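Local coordinates for molybdenum ABC transporter, periplasmic molybdenum-binding protein (Vibrio cholerae, PDB 4RXL), which probably binds molybdate or tungstate and hands it to a membrane ABC importer, and carries tungstate in this crystal, at residues L86-T92 and V181-F187; L111-A117 and E164-I169; V78-N84 and I195-A200; T173-L177 and R226-E230; L72-K77 and L199-N203. All blocks are in the same frame, centred on the assembly; numbering follows the deposited sequence.

Contact 1 (L86-T92 and V181-F187)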
# COMPACT_ATOMS: atom_id res chain seq x y z
N LEU A 86 1.26 6.04 -7.30
CA LEU A 86 2.27 5.01 -7.56
C LEU A 86 3.50 5.64 -8.22
O LEU A 86 3.38 6.49 -9.12
CB LEU A 86 1.67 3.96 -8.49
CG LEU A 86 2.27 2.55 -8.50
CD1 LEU A 86 1.87 1.81 -7.25
CD2 LEU A 86 1.79 1.81 -9.73
N VAL A 87 4.68 5.23 -7.74
CA VAL A 87 5.94 5.77 -8.21
C VAL A 87 6.97 4.70 -8.53
O VAL A 87 6.91 3.55 -8.07
CB VAL A 87 6.53 6.77 -7.20
CG1 VAL A 87 5.56 7.94 -7.00
CG2 VAL A 87 6.83 6.11 -5.86
N LEU A 88 7.90 5.13 -9.38
CA LEU A 88 9.06 4.37 -9.73
C LEU A 88 10.20 4.96 -8.93
O LEU A 88 10.48 6.17 -9.01
CB LEU A 88 9.33 4.50 -11.22
CG LEU A 88 10.50 3.69 -11.79
CD1 LEU A 88 10.27 2.19 -11.64
CD2 LEU A 88 10.66 4.08 -13.24
N ILE A 89 10.88 4.10 -8.19
CA ILE A 89 12.02 4.50 -7.36
C ILE A 89 13.32 3.80 -7.74
O ILE A 89 13.32 2.74 -8.37
CB ILE A 89 11.75 4.29 -5.86
CG1 ILE A 89 11.35 2.84 -5.53
CG2 ILE A 89 10.62 5.16 -5.36
CD1 ILE A 89 11.55 2.49 -4.07
N ARG A 90 14.42 4.42 -7.33
CA ARG A 90 15.78 3.91 -7.48
C ARG A 90 16.48 4.10 -6.13
O ARG A 90 16.04 4.93 -5.33
CB ARG A 90 16.53 4.73 -8.55
CG ARG A 90 16.76 6.19 -8.18
CD ARG A 90 17.63 6.90 -9.20
NE ARG A 90 17.82 8.32 -8.91
CZ ARG A 90 18.74 8.82 -8.08
NH1 ARG A 90 19.57 8.03 -7.40
NH2 ARG A 90 18.83 10.14 -7.92
N PRO A 91 17.58 3.36 -5.87
CA PRO A 91 18.38 3.66 -4.69
C PRO A 91 19.05 5.00 -4.88
O PRO A 91 19.50 5.29 -5.99
CB PRO A 91 19.43 2.53 -4.64
CG PRO A 91 19.06 1.56 -5.70
CD PRO A 91 18.12 2.24 -6.65
N THR A 92 19.11 5.80 -3.82
CA THR A 92 19.60 7.17 -3.93
C THR A 92 21.05 7.18 -4.39
O THR A 92 21.46 8.05 -5.16
CB THR A 92 19.48 7.93 -2.59
OG1 THR A 92 18.10 8.04 -2.22
CG2 THR A 92 20.07 9.33 -2.69
N VAL A 181 15.99 5.96 -0.85
CA VAL A 181 15.50 5.91 -2.23
C VAL A 181 15.09 7.28 -2.75
O VAL A 181 14.79 8.19 -1.99
CB VAL A 181 14.30 4.94 -2.41
CG1 VAL A 181 14.64 3.59 -1.80
CG2 VAL A 181 13.04 5.51 -1.77
N THR A 182 15.10 7.38 -4.08
CA THR A 182 14.69 8.58 -4.78
C THR A 182 13.63 8.23 -5.81
O THR A 182 13.70 7.19 -6.46
CB THR A 182 15.91 9.22 -5.47
OG1 THR A 182 16.92 9.49 -4.50
CG2 THR A 182 15.52 10.52 -6.18
N ILE A 183 12.67 9.13 -5.99
CA ILE A 183 11.65 8.97 -7.03
C ILE A 183 12.21 9.30 -8.42
O ILE A 183 12.80 10.36 -8.63
CB ILE A 183 10.40 9.81 -6.70
CG1 ILE A 183 9.78 9.34 -5.38
CG2 ILE A 183 9.38 9.70 -7.82
CD1 ILE A 183 8.66 10.21 -4.90
N VAL A 184 12.07 8.36 -9.34
CA VAL A 184 12.46 8.56 -10.70
C VAL A 184 11.32 9.26 -11.45
O VAL A 184 11.53 10.25 -12.14
CB VAL A 184 12.86 7.24 -11.38
CG1 VAL A 184 13.25 7.49 -12.83
CG2 VAL A 184 14.02 6.61 -10.63
N THR A 185 10.11 8.75 -11.27
CA THR A 185 8.93 9.36 -11.86
C THR A 185 7.70 8.75 -11.21
O THR A 185 7.79 7.76 -10.50
CB THR A 185 8.89 9.20 -13.40
OG1 THR A 185 8.00 10.17 -13.98
CG2 THR A 185 8.41 7.83 -13.81
N ALA A 186 6.56 9.41 -11.38
CA ALA A 186 5.31 8.92 -10.90
C ALA A 186 4.50 8.42 -12.09
O ALA A 186 4.53 9.03 -13.16
CB ALA A 186 4.55 10.05 -10.20
N PHE A 187 3.77 7.33 -11.88
CA PHE A 187 2.89 6.80 -12.93
C PHE A 187 1.65 7.68 -13.10
O PHE A 187 1.14 8.23 -12.11
CB PHE A 187 2.50 5.36 -12.60
CG PHE A 187 3.64 4.42 -12.70
CD1 PHE A 187 4.01 3.90 -13.93
CD2 PHE A 187 4.38 4.10 -11.58
CE1 PHE A 187 5.06 3.05 -14.02
CE2 PHE A 187 5.46 3.26 -11.68
CZ PHE A 187 5.80 2.74 -12.90
O HOH W 1 -0.06 7.01 -9.78

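Contact 2 (L111-A117 and E164-I169)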
# COMPACT_ATOMS: atom_id res chain seq x y z
N LEU A 111 17.64 -1.54 -15.62
CA LEU A 111 17.68 -2.78 -14.88
C LEU A 111 19.02 -3.45 -15.01
O LEU A 111 19.54 -3.96 -14.05
CB LEU A 111 16.57 -3.73 -15.31
CG LEU A 111 15.16 -3.28 -14.90
CD1 LEU A 111 14.09 -4.21 -15.43
CD2 LEU A 111 15.05 -3.13 -13.39
N ALA A 112 19.59 -3.43 -16.21
CA ALA A 112 20.88 -4.05 -16.40
C ALA A 112 20.75 -5.54 -16.06
O ALA A 112 20.02 -6.25 -16.71
CB ALA A 112 21.93 -3.36 -15.55
N ASP A 113 21.51 -6.00 -15.08
CA ASP A 113 21.55 -7.39 -14.73
C ASP A 113 20.73 -7.66 -13.47
O ASP A 113 20.90 -8.66 -12.83
CB ASP A 113 22.98 -7.82 -14.48
CG ASP A 113 23.88 -7.62 -15.70
OD1 ASP A 113 23.70 -8.32 -16.70
OD2 ASP A 113 24.79 -6.78 -15.62
N SER A 114 19.91 -6.70 -13.08
CA SER A 114 19.07 -6.81 -11.89
C SER A 114 17.57 -6.96 -12.19
O SER A 114 17.13 -6.97 -13.32
CB SER A 114 19.29 -5.63 -10.95
OG SER A 114 20.63 -5.54 -10.49
N ARG A 115 16.79 -7.12 -11.14
CA ARG A 115 15.34 -7.26 -11.24
C ARG A 115 14.55 -6.05 -10.70
O ARG A 115 15.01 -5.34 -9.82
CB ARG A 115 14.92 -8.52 -10.49
CG ARG A 115 15.39 -9.80 -11.13
CD ARG A 115 14.88 -11.02 -10.39
NE ARG A 115 15.12 -12.22 -11.19
CZ ARG A 115 14.26 -12.79 -12.04
NH1 ARG A 115 13.02 -12.31 -12.21
NH2 ARG A 115 14.63 -13.88 -12.70
N LEU A 116 13.37 -5.82 -11.26
CA LEU A 116 12.48 -4.76 -10.81
C LEU A 116 11.74 -5.19 -9.54
O LEU A 116 11.03 -6.21 -9.55
CB LEU A 116 11.45 -4.44 -11.90
CG LEU A 116 10.40 -3.35 -11.68
CD1 LEU A 116 11.00 -1.97 -11.49
CD2 LEU A 116 9.44 -3.36 -12.87
N ALA A 117 11.91 -4.43 -8.47
CA ALA A 117 11.25 -4.76 -7.20
C ALA A 117 9.79 -4.37 -7.24
O ALA A 117 9.45 -3.20 -7.46
CB ALA A 117 11.95 -4.07 -6.04
N GLU A 164 19.66 -3.81 -4.06
CA GLU A 164 19.62 -5.11 -4.72
C GLU A 164 18.86 -4.98 -6.03
O GLU A 164 19.22 -5.63 -7.03
CB GLU A 164 19.00 -6.19 -3.82
CG GLU A 164 19.83 -6.52 -2.59
CD GLU A 164 19.09 -7.38 -1.57
OE1 GLU A 164 18.42 -8.37 -1.95
OE2 GLU A 164 19.18 -7.07 -0.36
N SER A 165 17.82 -4.13 -6.01
CA SER A 165 17.10 -3.74 -7.21
C SER A 165 17.41 -2.28 -7.53
O SER A 165 17.33 -1.42 -6.66
CB SER A 165 15.59 -3.92 -7.01
OG SER A 165 15.20 -5.28 -7.04
N PRO A 166 17.74 -1.97 -8.80
CA PRO A 166 17.99 -0.59 -9.20
C PRO A 166 16.74 0.18 -9.51
O PRO A 166 16.81 1.39 -9.59
CB PRO A 166 18.86 -0.76 -10.45
CG PRO A 166 18.41 -2.05 -11.04
CD PRO A 166 18.04 -2.92 -9.88
N LEU A 167 15.61 -0.50 -9.66
CA LEU A 167 14.31 0.16 -9.76
C LEU A 167 13.29 -0.66 -8.98
O LEU A 167 13.39 -1.90 -8.90
CB LEU A 167 13.84 0.29 -11.20
CG LEU A 167 14.68 1.16 -12.13
CD1 LEU A 167 14.24 0.96 -13.58
CD2 LEU A 167 14.59 2.63 -11.73
N GLY A 168 12.29 0.02 -8.44
CA GLY A 168 11.15 -0.63 -7.86
C GLY A 168 9.92 0.22 -8.01
O GLY A 168 10.00 1.42 -8.31
N ILE A 169 8.77 -0.41 -7.81
CA ILE A 169 7.49 0.27 -7.89
C ILE A 169 6.80 0.19 -6.53
O ILE A 169 6.46 -0.86 -6.04
CB ILE A 169 6.60 -0.27 -9.02
CG1 ILE A 169 7.26 -0.03 -10.37
CG2 ILE A 169 5.23 0.42 -8.99
CD1 ILE A 169 6.62 -0.79 -11.51
O HOH W 2 17.95 -7.62 -8.61

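Contact 3 (V78-N84 and I195-A200)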
# COMPACT_ATOMS: atom_id res chain seq x y z
N VAL A 78 -17.87 -0.42 5.64
CA VAL A 78 -16.65 -0.14 4.93
C VAL A 78 -16.70 1.30 4.48
O VAL A 78 -17.69 1.73 3.91
CB VAL A 78 -16.48 -1.05 3.70
CG1 VAL A 78 -15.14 -0.81 3.02
CG2 VAL A 78 -16.65 -2.51 4.08
N VAL A 79 -15.65 2.06 4.77
CA VAL A 79 -15.61 3.48 4.35
C VAL A 79 -14.24 3.74 3.76
O VAL A 79 -13.29 3.08 4.12
CB VAL A 79 -15.89 4.45 5.52
CG1 VAL A 79 -17.21 4.11 6.19
CG2 VAL A 79 -14.76 4.45 6.54
N THR A 80 -14.10 4.66 2.82
CA THR A 80 -12.77 4.92 2.25
C THR A 80 -12.04 5.93 3.12
O THR A 80 -12.57 6.97 3.50
CB THR A 80 -12.85 5.43 0.80
OG1 THR A 80 -13.73 4.57 0.06
CG2 THR A 80 -11.50 5.41 0.16
N LEU A 81 -10.81 5.60 3.43
CA LEU A 81 -9.99 6.35 4.36
C LEU A 81 -9.02 7.35 3.68
O LEU A 81 -8.75 8.43 4.19
CB LEU A 81 -9.21 5.34 5.18
CG LEU A 81 -8.43 5.85 6.37
CD1 LEU A 81 -9.36 6.57 7.32
CD2 LEU A 81 -7.78 4.67 7.03
N ALA A 82 -8.45 6.95 2.55
CA ALA A 82 -7.32 7.68 1.98
C ALA A 82 -7.07 7.22 0.55
O ALA A 82 -7.58 6.19 0.12
CB ALA A 82 -6.09 7.39 2.83
N ALA A 83 -6.24 7.98 -0.16
CA ALA A 83 -5.79 7.60 -1.49
C ALA A 83 -4.29 7.72 -1.58
O ALA A 83 -3.62 8.23 -0.68
CB ALA A 83 -6.46 8.47 -2.54
N ASN A 84 -3.74 7.21 -2.68
CA ASN A 84 -2.29 7.24 -2.87
C ASN A 84 -2.00 7.38 -4.34
O ASN A 84 -2.92 7.42 -5.16
CB ASN A 84 -1.64 5.98 -2.27
CG ASN A 84 -0.30 6.24 -1.60
OD1 ASN A 84 0.46 7.14 -1.98
ND2 ASN A 84 0.04 5.39 -0.63
N ILE A 195 -5.85 4.38 -6.56
CA ILE A 195 -5.45 3.74 -5.31
C ILE A 195 -6.24 4.31 -4.15
O ILE A 195 -6.20 5.50 -3.89
CB ILE A 195 -3.97 3.93 -5.06
CG1 ILE A 195 -3.19 3.36 -6.23
CG2 ILE A 195 -3.57 3.28 -3.73
CD1 ILE A 195 -1.78 3.91 -6.34
N ARG A 196 -7.02 3.44 -3.50
CA ARG A 196 -7.94 3.84 -2.45
C ARG A 196 -7.84 2.81 -1.35
O ARG A 196 -7.71 1.61 -1.62
CB ARG A 196 -9.36 3.89 -2.96
CG ARG A 196 -9.59 4.85 -4.11
CD ARG A 196 -9.58 6.30 -3.67
NE ARG A 196 -9.83 7.22 -4.79
CZ ARG A 196 -8.90 7.70 -5.62
NH1 ARG A 196 -9.29 8.51 -6.60
NH2 ARG A 196 -7.59 7.39 -5.51
N TYR A 197 -7.86 3.29 -0.10
CA TYR A 197 -7.75 2.47 1.10
C TYR A 197 -9.06 2.39 1.86
O TYR A 197 -9.41 3.32 2.57
CB TYR A 197 -6.72 3.08 2.08
CG TYR A 197 -5.31 3.01 1.61
CD1 TYR A 197 -4.85 3.88 0.67
CD2 TYR A 197 -4.39 2.08 2.14
CE1 TYR A 197 -3.54 3.82 0.21
CE2 TYR A 197 -3.08 2.03 1.72
CZ TYR A 197 -2.64 2.92 0.76
OH TYR A 197 -1.34 2.89 0.30
N PRO A 198 -9.80 1.31 1.71
CA PRO A 198 -10.96 1.15 2.57
C PRO A 198 -10.61 0.74 4.00
O PRO A 198 -9.64 0.03 4.24
CB PRO A 198 -11.75 0.02 1.91
CG PRO A 198 -10.74 -0.75 1.15
CD PRO A 198 -9.66 0.22 0.74
N LEU A 199 -11.47 1.15 4.92
CA LEU A 199 -11.40 0.75 6.31
C LEU A 199 -12.66 -0.06 6.56
O LEU A 199 -13.78 0.46 6.40
CB LEU A 199 -11.37 1.99 7.19
CG LEU A 199 -11.69 1.85 8.68
CD1 LEU A 199 -10.61 1.05 9.38
CD2 LEU A 199 -11.84 3.23 9.29
N ALA A 200 -12.47 -1.32 6.93
CA ALA A 200 -13.58 -2.23 7.20
C ALA A 200 -13.72 -2.49 8.70
O ALA A 200 -12.73 -2.82 9.37
CB ALA A 200 -13.36 -3.53 6.45
O HOH W 3 -4.06 6.49 -7.51

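Contact 4 (T173-L177 and R226-E230)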
# COMPACT_ATOMS: atom_id res chain seq x y z
N THR A 173 3.85 7.41 -0.78
CA THR A 173 4.06 7.49 0.67
C THR A 173 5.23 6.65 1.14
O THR A 173 5.89 6.99 2.12
CB THR A 173 2.79 7.09 1.43
OG1 THR A 173 2.41 5.80 0.98
CG2 THR A 173 1.66 8.09 1.20
N ASP A 174 5.53 5.55 0.45
CA ASP A 174 6.66 4.69 0.85
C ASP A 174 7.96 5.42 0.52
O ASP A 174 8.88 5.49 1.34
CB ASP A 174 6.63 3.35 0.11
CG ASP A 174 5.38 2.56 0.36
OD1 ASP A 174 4.94 2.40 1.52
OD2 ASP A 174 4.83 2.07 -0.63
N ALA A 175 8.05 6.00 -0.67
CA ALA A 175 9.23 6.77 -1.05
C ALA A 175 9.46 7.96 -0.13
O ALA A 175 10.59 8.22 0.30
CB ALA A 175 9.12 7.23 -2.51
N LEU A 176 8.37 8.64 0.24
CA LEU A 176 8.44 9.89 1.01
C LEU A 176 9.13 9.71 2.37
O LEU A 176 9.81 10.62 2.84
CB LEU A 176 7.04 10.47 1.22
CG LEU A 176 6.90 11.97 1.43
CD1 LEU A 176 7.33 12.74 0.18
CD2 LEU A 176 5.45 12.29 1.80
N LEU A 177 8.97 8.54 2.98
CA LEU A 177 9.53 8.28 4.31
C LEU A 177 10.94 7.72 4.28
O LEU A 177 11.61 7.66 5.31
CB LEU A 177 8.61 7.32 5.11
CG LEU A 177 7.32 7.90 5.73
CD1 LEU A 177 7.11 7.33 7.12
CD2 LEU A 177 7.26 9.43 5.81
N ARG A 226 -0.06 14.36 6.42
CA ARG A 226 1.34 14.64 6.73
C ARG A 226 2.28 13.50 6.35
O ARG A 226 3.46 13.73 6.06
CB ARG A 226 1.51 15.00 8.20
CG ARG A 226 0.91 16.37 8.47
CD ARG A 226 1.48 16.99 9.70
NE ARG A 226 0.92 16.42 10.91
CZ ARG A 226 -0.11 16.93 11.59
NH1 ARG A 226 -0.51 16.34 12.71
NH2 ARG A 226 -0.75 18.02 11.17
N PHE A 227 1.74 12.28 6.34
CA PHE A 227 2.47 11.10 5.87
C PHE A 227 2.39 10.95 4.35
O PHE A 227 2.91 10.00 3.79
CB PHE A 227 1.99 9.85 6.60
CG PHE A 227 2.54 9.72 8.01
CD1 PHE A 227 1.94 10.34 9.08
CD2 PHE A 227 3.71 8.99 8.25
CE1 PHE A 227 2.48 10.27 10.36
CE2 PHE A 227 4.21 8.87 9.53
CZ PHE A 227 3.62 9.52 10.58
N GLY A 228 1.74 11.90 3.69
CA GLY A 228 1.75 11.96 2.25
C GLY A 228 0.56 11.35 1.56
O GLY A 228 0.52 11.34 0.32
N PHE A 229 -0.43 10.86 2.31
CA PHE A 229 -1.62 10.31 1.70
C PHE A 229 -2.47 11.42 1.11
O PHE A 229 -2.45 12.55 1.58
CB PHE A 229 -2.42 9.47 2.69
CG PHE A 229 -1.74 8.18 3.03
CD1 PHE A 229 -0.83 8.15 4.06
CD2 PHE A 229 -1.98 7.03 2.33
CE1 PHE A 229 -0.17 6.99 4.38
CE2 PHE A 229 -1.32 5.87 2.64
CZ PHE A 229 -0.41 5.86 3.67
N GLU A 230 -3.26 11.06 0.12
CA GLU A 230 -4.21 11.97 -0.51
C GLU A 230 -5.57 11.83 0.14
O GLU A 230 -5.94 10.75 0.60
CB GLU A 230 -4.40 11.65 -1.99
CG GLU A 230 -3.20 11.82 -2.90
CD GLU A 230 -3.49 11.32 -4.31
OE1 GLU A 230 -4.68 11.10 -4.65
OE2 GLU A 230 -2.53 11.14 -5.09

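Contact 5 (L72-K77 and L199-N203)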
# COMPACT_ATOMS: atom_id res chain seq x y z
N LEU A 72 -18.30 -11.50 6.20
CA LEU A 72 -17.57 -11.15 7.42
C LEU A 72 -17.59 -9.66 7.75
O LEU A 72 -17.23 -9.28 8.87
CB LEU A 72 -16.11 -11.58 7.29
CG LEU A 72 -15.96 -13.07 6.99
CD1 LEU A 72 -14.55 -13.40 6.52
CD2 LEU A 72 -16.37 -13.91 8.20
N VAL A 73 -17.95 -8.82 6.79
CA VAL A 73 -18.12 -7.38 6.99
C VAL A 73 -19.45 -7.01 6.34
O VAL A 73 -19.70 -7.45 5.24
CB VAL A 73 -17.01 -6.59 6.30
CG1 VAL A 73 -17.22 -5.09 6.49
CG2 VAL A 73 -15.65 -7.03 6.81
N LYS A 74 -20.28 -6.22 7.00
CA LYS A 74 -21.51 -5.73 6.37
C LYS A 74 -21.16 -4.60 5.40
O LYS A 74 -20.23 -3.85 5.64
CB LYS A 74 -22.51 -5.27 7.43
CG LYS A 74 -22.87 -6.36 8.42
CD LYS A 74 -23.58 -5.84 9.65
CE LYS A 74 -23.90 -7.01 10.59
NZ LYS A 74 -24.58 -6.59 11.84
N PRO A 75 -21.89 -4.48 4.27
CA PRO A 75 -21.48 -3.55 3.22
C PRO A 75 -21.41 -2.09 3.67
O PRO A 75 -20.59 -1.33 3.16
CB PRO A 75 -22.55 -3.74 2.13
CG PRO A 75 -23.21 -5.05 2.45
CD PRO A 75 -23.17 -5.13 3.95
N ASN A 76 -22.26 -1.70 4.62
CA ASN A 76 -22.21 -0.33 5.17
C ASN A 76 -21.21 -0.09 6.30
O ASN A 76 -21.19 0.98 6.90
CB ASN A 76 -23.61 0.12 5.62
CG ASN A 76 -24.13 -0.63 6.85
OD1 ASN A 76 -23.55 -1.61 7.29
ND2 ASN A 76 -25.25 -0.15 7.40
N LYS A 77 -20.37 -1.07 6.59
CA LYS A 77 -19.29 -0.90 7.56
C LYS A 77 -17.91 -0.78 6.92
O LYS A 77 -16.89 -1.04 7.58
CB LYS A 77 -19.32 -2.07 8.55
CG LYS A 77 -20.59 -2.12 9.39
CD LYS A 77 -20.53 -1.16 10.56
CE LYS A 77 -21.88 -0.79 11.12
NZ LYS A 77 -21.74 0.40 12.01
N LEU A 199 -11.47 1.15 4.92
CA LEU A 199 -11.40 0.75 6.31
C LEU A 199 -12.66 -0.06 6.56
O LEU A 199 -13.78 0.46 6.40
CB LEU A 199 -11.37 1.99 7.19
CG LEU A 199 -11.69 1.85 8.68
CD1 LEU A 199 -10.61 1.05 9.38
CD2 LEU A 199 -11.84 3.23 9.29
N ALA A 200 -12.47 -1.32 6.93
CA ALA A 200 -13.58 -2.23 7.20
C ALA A 200 -13.72 -2.49 8.70
O ALA A 200 -12.73 -2.82 9.37
CB ALA A 200 -13.36 -3.53 6.45
N GLN A 201 -14.93 -2.39 9.22
CA GLN A 201 -15.17 -2.64 10.61
C GLN A 201 -15.76 -4.06 10.68
O GLN A 201 -16.85 -4.30 10.15
CB GLN A 201 -16.16 -1.59 11.14
CG GLN A 201 -16.32 -1.58 12.64
CD GLN A 201 -17.40 -0.60 13.11
OE1 GLN A 201 -17.50 0.51 12.57
NE2 GLN A 201 -18.21 -1.01 14.08
N LEU A 202 -15.08 -4.99 11.34
CA LEU A 202 -15.44 -6.40 11.28
C LEU A 202 -16.43 -6.85 12.37
O LEU A 202 -16.88 -8.00 12.39
CB LEU A 202 -14.16 -7.25 11.31
CG LEU A 202 -13.34 -7.15 10.02
CD1 LEU A 202 -11.88 -6.92 10.31
CD2 LEU A 202 -13.54 -8.40 9.19
N ASN A 203 -16.79 -5.96 13.28
CA ASN A 203 -17.77 -6.26 14.30
C ASN A 203 -18.37 -4.95 14.82
O ASN A 203 -17.95 -3.87 14.39
CB ASN A 203 -17.17 -7.11 15.43
CG ASN A 203 -15.98 -6.46 16.09
OD1 ASN A 203 -16.06 -5.34 16.59
ND2 ASN A 203 -14.86 -7.18 16.13
O HOH W 4 -19.20 -5.68 10.09
O HOH W 5 -15.86 1.38 8.56
O HOH W 6 -19.38 2.45 13.06

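Contact 1 (L86-T92 and V181-F187)
F187 lays its ring beside L86 and L88: F187 CD2 is 3.9 Å from L86 CD2, and F187 CE2 is 4.1 Å from L88 CB. From there strands 86-91 and 181-186 run antiparallel, their axes 4.4 Å apart at 139°. The ladder is F187 N to L86 O (2.9 Å), L88 N to T185 O (2.9 Å), R90 N to T182 O (3.0 Å) and T182 N to R90 O (2.9 Å). Between L88 and I89 the register slips by one. V184 N bonds L88 O at 2.7 Å and T185 N reaches the same oxygen only weakly at 3.4 Å, a classic beta bulge, with V184 at helical angles (-85/-48). V87, I89, I183 and A186 share one apolar face; I89 packs on helices 153-161 and 172-177 and I183 on the latter, while A186 is exposed. On the other, T182 CG2 lies over one face of the R90 guanidinium, and R90 NH1 bonds T92 O (2.9 Å). T92 OG1 and T182 OG1 are hydrogen-bonded at 2.9 Å, and one water joins L86 N to F187 O. Strand 168-171 lines the other edge of 86-91. Main-chain bonds thus set the pairing, while the side chains split into an apolar face, partly helix-covered, and a more polar one at the R90 end.

Contact 2 (L111-A117 and E164-I169)
This contact joins strands 116-119 and 168-171 in one lobe of the periplasmic binding protein fold, where strands 116-119 and 147-150 alternate with helices 125-137 and 153-161. L111 ends helix 104-111, and its CD2 packs on P166 CG and on L167 CD1, both at 4.2 Å. The chain then reverses in a type II' turn from L111 to S114: A112 takes the positive phi (61/-120) and S114 N bonds L111 O at 2.9 Å. S114 aims its CA-to-CB bond at the segment 164-169. At R115 the backbone is held twice, since a water connects R115 N to E164 O (2.8 Å to each) and S165 OG donates to R115 O at 2.8 Å; the guanidinium turns away to the carbonyl of L147. L116 packs on the partner segment, with CD1 at 3.6 Å from L167 CB and CD2 at 4.1 Å from I169 CD1, while its backbone pairs with A148 of strand 147-150 and with R146 just before it. A117 forms a single bridge with G168, CA to CA 4.2 Å, and its bonds follow the parallel pattern: A117 N to L167 O at 3.0 Å and I169 N to A117 O at 2.9 Å. A side chain at G168 would be cramped, for an ideal CB there would lie 3.2 Å from A117 O.

Contact 3 (V78-N84 and I195-A200)
N84 ND2 donates to Y197 OH at 3.0 Å, and both groups have further partners: the hydroxyl bonds S13 OG of the tungstate pocket, and ND2 bonds T173 OG1. The nearest atoms of the Y197 side chain and the tungstate are about 5 Å apart. Next to this pair the strands run antiparallel, most regularly at V79 and L199: V79 N to L199 O (3.0 Å), L199 N to V79 O (2.8 Å), L81 N to Y197 O (2.8 Å), Y197 N to A82 O (2.9 Å) and N84 N to I195 O (3.2 Å). An extra residue at L81, with psi of -38°, breaks the regular alternation and leaves A82 N buried without a partner. These strands belong to the mixed sheet of a periplasmic binding protein, where 195-201 lies between 78-91 and 55-57. One face carries V78, T80, A83, R196, P198 and A200, with V78 CG1 at 3.7 Å from P198 CB; helix 61-69 packs there. L81 and L199 pack on helix 206-215, and V79 CG2 meets L199 CD2 at 4.2 Å. Nearer the pocket, A82 CB approaches Y197 CD1 at 4.3 Å.

Contact 4 (T173-L177 and R226-E230)
No hydrogen bond links these two segments; the 264 Å² they bury is made by van der Waals contacts, most of them from methyl groups. The best defined is a CH-pi interaction: T173 CG2 sits 3.6 Å from the centroid of the F229 ring and only 4° off its normal, squarely over the face. The same methyl also lies against backbone, 3.5 Å from F227 O and 3.5 Å from G228 C. Apolar contacts continue outward along the helix, where L176 CD2 rests 3.7 Å from G228 CA, and L177 CD1 meets F227 CD2 at 3.9 Å, at the edge of that ring. The backbone shape at G228 also contributes. G228 ends helix 218-226 in a Schellman motif with phi/psi of 97/3, a conformation that by itself calls for glycine, and an ideal CB there would lie 2.6 Å from L176 CD2, a clash. Polar bonds lead elsewhere: T173 OG1 pairs with N84 ND2, and D174 forms a salt bridge with R154. In the bilobed fold of a periplasmic binding protein, the contact brings helix 172-177 of one lobe against the loop after helix 218-226, on the other, consistent with a closed, ligand-bound form. F227 and F229 also pack on helix 15-28, F229 meets Y197 edge-to-face, and E230 pairs its backbone with A83 of strand 78-91.

Contact 5 (L72-K77 and L199-N203)
L199 takes part through its carbonyl: a water donates both to L199 O (3.1 Å) and to K77 O (2.8 Å). A200 points sideways, yet A200 CB lies 4.2 Å from V73 CG1. Q201 makes the direct polar link, its N donating to K77 O at 2.9 Å with an angle of 161°. A second water donates to Q201 O (2.7 Å) and receives a weak bond from K74 N (3.3 Å). The loop thus met joins helix 61-69 to strand 78-91 in this periplasmic binding protein fold, and K77 N to K74 O (2.9 Å) closes a type I beta turn in it. At the end of the Q201 side chain, NE2 bonds N203 O at 2.9 Å, and OE1 accepts from a water (2.7 Å) that K77 NZ reaches weakly. L202 follows the strand, its CD2 3.5 Å from V73 CG2, while its backbone pairs with D54. N203 faces away from the loop, binding D54 OD1 through ND2 and S208 OG through OD1.

How the contacts relate
From the N terminus the chain opens contact 5 at 72-77, contact 3 at 78-84 and contact 1 at 86-92, all before any closes. Contact 2 opens at 111-117 and closes first, at 164-169, nested within the other three. The chain then closes contact 1 at 181-187, contact 3 at 195-200 and, sharing L199 and A200, contact 5 at 199-203. Contact 4 breaks this nesting: opening at 173-177 and closing last at 226-230, it crosses contacts 1, 3 and 5 and follows contact 2 in series. Contacts 1 and 2 tie together one lobe, contacts 3 and 5 the other; strand 78-91 runs through both, and contact 4 joins the two.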